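Local coordinates for SmhA (Serratia marcescens, PDB 7A27), which is the A component of the tripartite alpha-pore-forming toxin Smh, held here in its soluble form and probably acting together with its two partner proteins on target membranes, at residues A[126-140]-A[288-302]. Sequence-based numbering, arbitrary orientation.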
ATOM      1  N   ALA A 126       3.170  16.313   1.244  1.00 65.23           N
ATOM      2  CA  ALA A 126       2.624  15.086   1.845  1.00 64.80           C
ATOM      3  C   ALA A 126       1.190  15.361   2.308  1.00 66.52           C
ATOM      4  O   ALA A 126       0.316  14.526   2.031  1.00 68.75           O
ATOM      5  CB  ALA A 126       3.499  14.637   2.974  1.00 64.14           C
ATOM      6  N   GLN A 127       0.936  16.497   2.960  1.00 65.94           N
ATOM      7  CA  GLN A 127      -0.441  16.805   3.416  1.00 66.58           C
ATOM      8  C   GLN A 127      -1.391  16.724   2.216  1.00 68.10           C
ATOM      9  O   GLN A 127      -2.456  16.098   2.350  1.00 68.89           O
ATOM     10  CB  GLN A 127      -0.572  18.184   4.059  1.00 67.56           C
ATOM     11  CG  GLN A 127      -1.864  18.352   4.863  1.00 67.46           C
ATOM     12  CD  GLN A 127      -1.870  17.484   6.100  1.00 66.45           C
ATOM     13  OE1 GLN A 127      -0.983  17.558   6.951  1.00 65.59           O
ATOM     14  NE2 GLN A 127      -2.892  16.655   6.203  1.00 66.10           N
ATOM     15  N   ALA A 128      -1.005  17.309   1.080  1.00 68.86           N
ATOM     16  CA  ALA A 128      -1.834  17.366  -0.148  1.00 70.46           C
ATOM     17  C   ALA A 128      -2.239  15.954  -0.575  1.00 68.50           C
ATOM     18  O   ALA A 128      -3.418  15.741  -0.914  1.00 68.30           O
ATOM     19  CB  ALA A 128      -1.097  18.084  -1.255  1.00 71.94           C
ATOM     20  N   VAL A 129      -1.285  15.032  -0.558  1.00 67.67           N
ATOM     21  CA  VAL A 129      -1.520  13.615  -0.948  1.00 69.17           C
ATOM     22  C   VAL A 129      -2.447  12.956   0.077  1.00 70.51           C
ATOM     23  O   VAL A 129      -3.368  12.229  -0.343  1.00 72.95           O
ATOM     24  CB  VAL A 129      -0.195  12.849  -1.091  1.00 68.06           C
ATOM     25  CG1 VAL A 129      -0.431  11.360  -1.198  1.00 67.49           C
ATOM     26  CG2 VAL A 129       0.618  13.344  -2.277  1.00 68.37           C
ATOM     27  N   HIS A 130      -2.221  13.172   1.375  1.00 70.94           N
ATOM     28  CA  HIS A 130      -3.064  12.568   2.442  1.00 69.88           C
ATOM     29  C   HIS A 130      -4.509  13.043   2.303  1.00 70.17           C
ATOM     30  O   HIS A 130      -5.419  12.228   2.490  1.00 68.65           O
ATOM     31  CB  HIS A 130      -2.547  12.890   3.841  1.00 70.62           C
ATOM     32  CG  HIS A 130      -3.416  12.302   4.902  1.00 72.27           C
ATOM     33  ND1 HIS A 130      -4.378  13.033   5.579  1.00 73.17           N
ATOM     34  CD2 HIS A 130      -3.525  11.031   5.344  1.00 73.75           C
ATOM     35  CE1 HIS A 130      -4.991  12.251   6.436  1.00 74.25           C
ATOM     36  NE2 HIS A 130      -4.492  11.014   6.312  1.00 74.65           N
ATOM     37  N   THR A 131      -4.715  14.324   2.004  1.00 70.92           N
ATOM     38  CA  THR A 131      -6.070  14.898   1.884  1.00 72.95           C
ATOM     39  C   THR A 131      -6.812  14.185   0.746  1.00 75.49           C
ATOM     40  O   THR A 131      -8.029  13.955   0.917  1.00 76.28           O
ATOM     41  CB  THR A 131      -6.018  16.419   1.763  1.00 73.80           C
ATOM     42  OG1 THR A 131      -5.317  16.919   2.904  1.00 74.23           O
ATOM     43  CG2 THR A 131      -7.396  17.032   1.698  1.00 76.03           C
ATOM     44  N   GLN A 132      -6.133  13.823  -0.352  1.00 78.07           N
ATOM     45  CA  GLN A 132      -6.767  13.092  -1.484  1.00 80.78           C
ATOM     46  C   GLN A 132      -7.130  11.667  -1.026  1.00 78.92           C
ATOM     47  O   GLN A 132      -8.234  11.209  -1.341  1.00 81.06           O
ATOM     48  CB  GLN A 132      -5.879  13.066  -2.728  1.00 82.79           C
ATOM     49  CG  GLN A 132      -6.023  14.281  -3.623  1.00 87.56           C
ATOM     50  CD  GLN A 132      -5.116  14.191  -4.832  1.00 91.49           C
ATOM     51  OE1 GLN A 132      -4.573  13.133  -5.166  1.00 91.67           O
ATOM     52  NE2 GLN A 132      -4.971  15.309  -5.537  1.00 95.18           N
ATOM     53  N   LEU A 133      -6.237  10.982  -0.317  1.00 76.00           N
ATOM     54  CA  LEU A 133      -6.480   9.605   0.181  1.00 74.82           C
ATOM     55  C   LEU A 133      -7.681   9.610   1.135  1.00 75.63           C
ATOM     56  O   LEU A 133      -8.513   8.695   1.054  1.00 75.14           O
ATOM     57  CB  LEU A 133      -5.209   9.098   0.875  1.00 72.69           C
ATOM     58  CG  LEU A 133      -4.085   8.669  -0.059  1.00 70.94           C
ATOM     59  CD1 LEU A 133      -2.818   8.381   0.715  1.00 69.41           C
ATOM     60  CD2 LEU A 133      -4.504   7.435  -0.836  1.00 70.87           C
ATOM     61  N   GLN A 134      -7.759  10.616   2.000  1.00 77.30           N
ATOM     62  CA  GLN A 134      -8.834  10.787   3.011  1.00 79.07           C
ATOM     63  C   GLN A 134     -10.180  10.950   2.289  1.00 79.12           C
ATOM     64  O   GLN A 134     -11.164  10.331   2.727  1.00 78.96           O
ATOM     65  CB  GLN A 134      -8.491  11.989   3.891  1.00 80.91           C
ATOM     66  CG  GLN A 134      -9.249  12.036   5.205  1.00 83.24           C
ATOM     67  CD  GLN A 134      -8.824  13.236   6.012  1.00 84.95           C
ATOM     68  OE1 GLN A 134      -7.975  13.136   6.894  1.00 82.13           O
ATOM     69  NE2 GLN A 134      -9.350  14.399   5.653  1.00 88.69           N
ATOM     70  N   ALA A 135     -10.208  11.734   1.206  1.00 78.23           N
ATOM     71  CA  ALA A 135     -11.402  11.992   0.371  1.00 78.38           C
ATOM     72  C   ALA A 135     -11.900  10.678  -0.248  1.00 77.12           C
ATOM     73  O   ALA A 135     -13.106  10.400  -0.172  1.00 77.98           O
ATOM     74  CB  ALA A 135     -11.079  13.005  -0.692  1.00 78.95           C
ATOM     75  N   LYS A 136     -11.006   9.904  -0.856  1.00 75.21           N
ATOM     76  CA  LYS A 136     -11.359   8.605  -1.462  1.00 76.33           C
ATOM     77  C   LYS A 136     -11.896   7.688  -0.366  1.00 76.41           C
ATOM     78  O   LYS A 136     -12.953   7.077  -0.577  1.00 79.95           O
ATOM     79  CB  LYS A 136     -10.158   7.964  -2.167  1.00 77.30           C
ATOM     80  CG  LYS A 136      -9.832   8.507  -3.548  1.00 79.55           C
ATOM     81  CD  LYS A 136     -11.005   8.285  -4.515  1.00 82.40           C
ATOM     82  CE  LYS A 136     -10.692   8.453  -5.990  1.00 84.15           C
ATOM     83  NZ  LYS A 136     -10.274   9.824  -6.372  1.00 85.87           N
ATOM     84  N   ARG A 137     -11.206   7.583   0.765  1.00 75.11           N
ATOM     85  CA  ARG A 137     -11.661   6.702   1.865  1.00 75.50           C
ATOM     86  C   ARG A 137     -13.136   7.005   2.171  1.00 78.15           C
ATOM     87  O   ARG A 137     -13.943   6.059   2.207  1.00 76.63           O
ATOM     88  CB  ARG A 137     -10.792   6.896   3.108  1.00 74.81           C
ATOM     89  CG  ARG A 137     -11.289   6.129   4.319  1.00 76.10           C
ATOM     90  CD  ARG A 137     -10.496   6.445   5.566  1.00 76.62           C
ATOM     91  NE  ARG A 137     -11.155   5.856   6.727  1.00 77.01           N
ATOM     92  CZ  ARG A 137     -10.664   5.858   7.954  1.00 78.09           C
ATOM     93  NH1 ARG A 137      -9.475   6.393   8.191  1.00 78.70           N
ATOM     94  NH2 ARG A 137     -11.353   5.305   8.935  1.00 79.28           N
ATOM     95  N   GLU A 138     -13.478   8.286   2.324  1.00 79.93           N
ATOM     96  CA  GLU A 138     -14.832   8.756   2.717  1.00 82.05           C
ATOM     97  C   GLU A 138     -15.863   8.410   1.636  1.00 82.11           C
ATOM     98  O   GLU A 138     -17.059   8.416   1.981  1.00 82.23           O
ATOM     99  CB  GLU A 138     -14.792  10.244   3.077  1.00 84.71           C
ATOM    100  CG  GLU A 138     -14.090  10.491   4.414  1.00 86.26           C
ATOM    101  CD  GLU A 138     -13.640  11.917   4.699  1.00 88.70           C
ATOM    102  OE1 GLU A 138     -14.162  12.831   4.031  1.00 89.69           O
ATOM    103  OE2 GLU A 138     -12.754  12.112   5.590  1.00 89.45           O
ATOM    104  N   MET A 139     -15.444   8.100   0.402  1.00 80.86           N
ATOM    105  CA  MET A 139     -16.370   7.715  -0.701  1.00 81.96           C
ATOM    106  C   MET A 139     -16.396   6.185  -0.841  1.00 79.27           C
ATOM    107  O   MET A 139     -17.470   5.637  -1.148  1.00 79.89           O
ATOM    108  CB  MET A 139     -15.999   8.355  -2.042  1.00 85.04           C
ATOM    109  CG  MET A 139     -15.053   7.515  -2.889  1.00 88.08           C
ATOM    110  SD  MET A 139     -15.452   7.348  -4.666  1.00 95.44           S
ATOM    111  CE  MET A 139     -16.184   5.711  -4.779  1.00 92.07           C
ATOM    112  N   LEU A 140     -15.276   5.507  -0.585  1.00 76.26           N
ATOM    113  CA  LEU A 140     -15.155   4.026  -0.676  1.00 75.03           C
ATOM    114  C   LEU A 140     -15.917   3.322   0.452  1.00 74.82           C
ATOM    115  O   LEU A 140     -16.562   2.307   0.142  1.00 75.46           O
ATOM    116  CB  LEU A 140     -13.674   3.634  -0.633  1.00 73.35           C
ATOM    117  CG  LEU A 140     -12.891   3.849  -1.927  1.00 72.63           C
ATOM    118  CD1 LEU A 140     -11.401   3.683  -1.689  1.00 70.70           C
ATOM    119  CD2 LEU A 140     -13.355   2.883  -3.002  1.00 73.23           C
ATOM    120  N   VAL A 288     -10.496  -2.052  -0.213  1.00 64.46           N
ATOM    121  CA  VAL A 288     -10.961  -0.955   0.680  1.00 63.82           C
ATOM    122  C   VAL A 288     -10.258  -1.033   2.036  1.00 64.84           C
ATOM    123  O   VAL A 288      -9.925   0.030   2.567  1.00 65.02           O
ATOM    124  CB  VAL A 288     -12.487  -0.971   0.841  1.00 64.69           C
ATOM    125  CG1 VAL A 288     -12.952   0.029   1.877  1.00 65.27           C
ATOM    126  CG2 VAL A 288     -13.165  -0.703  -0.490  1.00 66.25           C
ATOM    127  N   ASP A 289     -10.079  -2.221   2.607  1.00 66.43           N
ATOM    128  CA  ASP A 289      -9.407  -2.366   3.925  1.00 67.25           C
ATOM    129  C   ASP A 289      -7.976  -1.832   3.804  1.00 67.64           C
ATOM    130  O   ASP A 289      -7.584  -1.009   4.665  1.00 70.63           O
ATOM    131  CB  ASP A 289      -9.386  -3.812   4.443  1.00 67.79           C
ATOM    132  CG  ASP A 289     -10.691  -4.350   5.008  1.00 68.61           C
ATOM    133  OD1 ASP A 289     -11.604  -3.534   5.291  1.00 69.45           O
ATOM    134  OD2 ASP A 289     -10.772  -5.590   5.172  1.00 67.50           O
ATOM    135  N   THR A 290      -7.212  -2.242   2.783  1.00 66.11           N
ATOM    136  CA  THR A 290      -5.787  -1.833   2.693  1.00 66.19           C
ATOM    137  C   THR A 290      -5.727  -0.387   2.202  1.00 66.05           C
ATOM    138  O   THR A 290      -4.709   0.272   2.495  1.00 66.84           O
ATOM    139  CB  THR A 290      -4.904  -2.847   1.956  1.00 66.00           C
ATOM    140  OG1 THR A 290      -5.072  -2.666   0.559  1.00 68.31           O
ATOM    141  CG2 THR A 290      -5.201  -4.269   2.372  1.00 66.59           C
ATOM    142  N   TYR A 291      -6.763   0.129   1.533  1.00 64.74           N
ATOM    143  CA  TYR A 291      -6.795   1.565   1.155  1.00 63.46           C
ATOM    144  C   TYR A 291      -6.831   2.370   2.452  1.00 63.02           C
ATOM    145  O   TYR A 291      -6.078   3.332   2.597  1.00 63.83           O
ATOM    146  CB  TYR A 291      -7.995   1.922   0.282  1.00 64.10           C
ATOM    147  CG  TYR A 291      -7.836   3.202  -0.495  1.00 64.31           C
ATOM    148  CD1 TYR A 291      -7.998   4.438   0.102  1.00 64.81           C
ATOM    149  CD2 TYR A 291      -7.509   3.170  -1.840  1.00 64.99           C
ATOM    150  CE1 TYR A 291      -7.855   5.615  -0.624  1.00 65.13           C
ATOM    151  CE2 TYR A 291      -7.343   4.333  -2.573  1.00 65.18           C
ATOM    152  CZ  TYR A 291      -7.524   5.558  -1.966  1.00 65.08           C
ATOM    153  OH  TYR A 291      -7.368   6.679  -2.723  1.00 67.71           O
ATOM    154  N   VAL A 292      -7.674   1.947   3.387  1.00 62.63           N
ATOM    155  CA  VAL A 292      -7.846   2.606   4.710  1.00 62.03           C
ATOM    156  C   VAL A 292      -6.499   2.579   5.454  1.00 62.21           C
ATOM    157  O   VAL A 292      -6.127   3.615   6.052  1.00 63.85           O
ATOM    158  CB  VAL A 292      -8.982   1.952   5.518  1.00 60.62           C
ATOM    159  CG1 VAL A 292      -8.988   2.435   6.949  1.00 61.95           C
ATOM    160  CG2 VAL A 292     -10.339   2.197   4.902  1.00 61.24           C
ATOM    161  N   LEU A 293      -5.789   1.451   5.430  1.00 61.41           N
ATOM    162  CA  LEU A 293      -4.484   1.328   6.130  1.00 61.45           C
ATOM    163  C   LEU A 293      -3.469   2.237   5.436  1.00 63.12           C
ATOM    164  O   LEU A 293      -2.631   2.820   6.140  1.00 62.04           O
ATOM    165  CB  LEU A 293      -3.998  -0.122   6.165  1.00 61.36           C
ATOM    166  CG  LEU A 293      -4.739  -1.049   7.127  1.00 62.25           C
ATOM    167  CD1 LEU A 293      -4.037  -2.401   7.186  1.00 62.96           C
ATOM    168  CD2 LEU A 293      -4.826  -0.472   8.527  1.00 62.64           C
ATOM    169  N   THR A 294      -3.565   2.390   4.110  1.00 64.91           N
ATOM    170  CA  THR A 294      -2.648   3.262   3.334  1.00 65.16           C
ATOM    171  C   THR A 294      -2.886   4.690   3.828  1.00 67.03           C
ATOM    172  O   THR A 294      -1.926   5.291   4.276  1.00 68.02           O
ATOM    173  CB  THR A 294      -2.800   3.026   1.830  1.00 65.30           C
ATOM    174  OG1 THR A 294      -2.497   1.651   1.581  1.00 67.20           O
ATOM    175  CG2 THR A 294      -1.890   3.894   0.991  1.00 65.84           C
ATOM    176  N   GLU A 295      -4.143   5.143   3.862  1.00 67.88           N
ATOM    177  CA  GLU A 295      -4.544   6.487   4.342  1.00 68.09           C
ATOM    178  C   GLU A 295      -4.004   6.716   5.753  1.00 67.58           C
ATOM    179  O   GLU A 295      -3.487   7.810   5.981  1.00 66.41           O
ATOM    180  CB  GLU A 295      -6.066   6.609   4.339  1.00 71.19           C
ATOM    181  CG  GLU A 295      -6.591   7.992   4.710  1.00 74.19           C
ATOM    182  CD  GLU A 295      -6.816   8.279   6.186  1.00 76.41           C
ATOM    183  OE1 GLU A 295      -6.993   7.334   6.955  1.00 79.10           O
ATOM    184  OE2 GLU A 295      -6.835   9.463   6.564  1.00 80.25           O
ATOM    185  N   GLN A 296      -4.115   5.730   6.653  1.00 66.09           N
ATOM    186  CA  GLN A 296      -3.736   5.863   8.086  1.00 66.94           C
ATOM    187  C   GLN A 296      -2.215   5.993   8.252  1.00 67.06           C
ATOM    188  O   GLN A 296      -1.794   6.811   9.088  1.00 66.32           O
ATOM    189  CB  GLN A 296      -4.300   4.718   8.924  1.00 67.27           C
ATOM    190  CG  GLN A 296      -5.762   4.921   9.305  1.00 69.39           C
ATOM    191  CD  GLN A 296      -6.436   3.682   9.849  1.00 70.94           C
ATOM    192  OE1 GLN A 296      -5.837   2.615   9.973  1.00 71.61           O
ATOM    193  NE2 GLN A 296      -7.716   3.805  10.161  1.00 71.22           N
ATOM    194  N   ARG A 297      -1.412   5.229   7.513  1.00 68.02           N
ATOM    195  CA  ARG A 297       0.073   5.310   7.619  1.00 69.65           C
ATOM    196  C   ARG A 297       0.541   6.641   7.038  1.00 68.74           C
ATOM    197  O   ARG A 297       1.498   7.199   7.570  1.00 68.89           O
ATOM    198  CB  ARG A 297       0.774   4.169   6.883  1.00 72.46           C
ATOM    199  CG  ARG A 297       0.370   2.789   7.364  1.00 76.42           C
ATOM    200  CD  ARG A 297       0.702   2.477   8.813  1.00 80.78           C
ATOM    201  NE  ARG A 297      -0.169   1.370   9.241  1.00 85.22           N
ATOM    202  CZ  ARG A 297      -0.047   0.086   8.849  1.00 86.88           C
ATOM    203  NH1 ARG A 297       0.914  -0.290   7.996  1.00 86.35           N
ATOM    204  NH2 ARG A 297      -0.910  -0.801   9.320  1.00 85.08           N
ATOM    205  N   MET A 298      -0.148   7.125   6.004  1.00 68.00           N
ATOM    206  CA  MET A 298       0.152   8.387   5.284  1.00 67.11           C
ATOM    207  C   MET A 298      -0.215   9.585   6.163  1.00 66.06           C
ATOM    208  O   MET A 298       0.411  10.637   5.992  1.00 66.23           O
ATOM    209  CB  MET A 298      -0.671   8.433   4.002  1.00 67.30           C
ATOM    210  CG  MET A 298      -0.323   9.577   3.073  1.00 69.29           C
ATOM    211  SD  MET A 298       1.341   9.666   2.420  1.00 67.85           S
ATOM    212  CE  MET A 298       1.574   7.917   2.186  1.00 69.02           C
ATOM    213  N   ALA A 299      -1.158   9.440   7.092  1.00 64.56           N
ATOM    214  CA  ALA A 299      -1.620  10.529   7.983  1.00 65.17           C
ATOM    215  C   ALA A 299      -0.456  11.046   8.841  1.00 66.38           C
ATOM    216  O   ALA A 299      -0.429  12.243   9.155  1.00 69.82           O
ATOM    217  CB  ALA A 299      -2.726  10.040   8.866  1.00 64.80           C
ATOM    218  N   LEU A 300       0.508  10.203   9.175  1.00 66.08           N
ATOM    219  CA  LEU A 300       1.623  10.554  10.092  1.00 67.54           C
ATOM    220  C   LEU A 300       2.802  11.181   9.325  1.00 66.61           C
ATOM    221  O   LEU A 300       3.678  11.781   9.992  1.00 67.59           O
ATOM    222  CB  LEU A 300       2.090   9.306  10.849  1.00 68.24           C
ATOM    223  CG  LEU A 300       1.041   8.375  11.464  1.00 68.41           C
ATOM    224  CD1 LEU A 300       1.732   7.104  11.946  1.00 68.62           C
ATOM    225  CD2 LEU A 300       0.252   9.044  12.587  1.00 68.19           C
ATOM    226  N   LEU A 301       2.836  11.079   7.992  1.00 64.01           N
ATOM    227  CA  LEU A 301       4.004  11.508   7.173  1.00 63.79           C
ATOM    228  C   LEU A 301       4.199  13.030   7.223  1.00 65.17           C
ATOM    229  O   LEU A 301       5.328  13.475   7.421  1.00 66.14           O
ATOM    230  CB  LEU A 301       3.842  11.003   5.742  1.00 61.99           C
ATOM    231  CG  LEU A 301       5.041  11.249   4.825  1.00 61.46           C
ATOM    232  CD1 LEU A 301       6.303  10.605   5.354  1.00 61.20           C
ATOM    233  CD2 LEU A 301       4.759  10.739   3.437  1.00 61.39           C
ATOM    234  N   PRO A 302       3.157  13.875   7.028  1.00 63.90           N
ATOM    235  CA  PRO A 302       3.331  15.322   7.095  1.00 64.98           C
ATOM    236  C   PRO A 302       3.987  15.751   8.423  1.00 67.16           C
ATOM    237  O   PRO A 302       4.945  16.492   8.412  1.00 67.42           O
ATOM    238  CB  PRO A 302       1.886  15.841   6.976  1.00 65.70           C
ATOM    239  CG  PRO A 302       1.151  14.771   6.221  1.00 64.71           C
ATOM    240  CD  PRO A 302       1.772  13.500   6.744  1.00 63.60           C
TER
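Leu-140 lays its CD1 squarely over one face of the Tyr-291 ring, 3.8 Å from the centroid and nearly along the ring normal, a CH-pi contact. At the ring's edge, in its plane, is the backbone O of Leu-133, while CD2 of Leu-133 packs against Tyr-291 CZ at 3.7 Å. The Arg-137 guanidinium takes Val-292 CG1 over the centre of one face and Glu-295 at its edge. The backbone O of Glu-295 lies in the plane of the His-130 ring, at its edge. The Arg-137 chain is stretched straight from CG to NE, long enough to bring NH1 within 2.9 Å of Glu-295 OE1 in a salt bridge; NH1 meets that oxygen from above the carboxylate plane, the two flat groups being turned 64° apart. The other carboxylate oxygen, OE2, accepts a weak, strongly bent bond from His-130 NE2 (2.8 Å). Glu-295 gets there by a bend at chi2 (-88°), sitting as a knob in the hole made by His-130, Leu-133, Gln-134 and Arg-137. Farther along, Leu-133 CD1 rests on Met-298 CG at 3.6 Å, and Ala-126 CB touches Pro-302 CG at 4.0 Å. The axes of segments 126-140 and 288-299 run roughly antiparallel, at 150°, and approach to 9.3 Å within the long helical bundle. Arg-137 also pairs with Glu-141 one turn on; helix 48-96 packs on Leu-133 and Met-298, and helix 14-37 on Tyr-291 and Met-298.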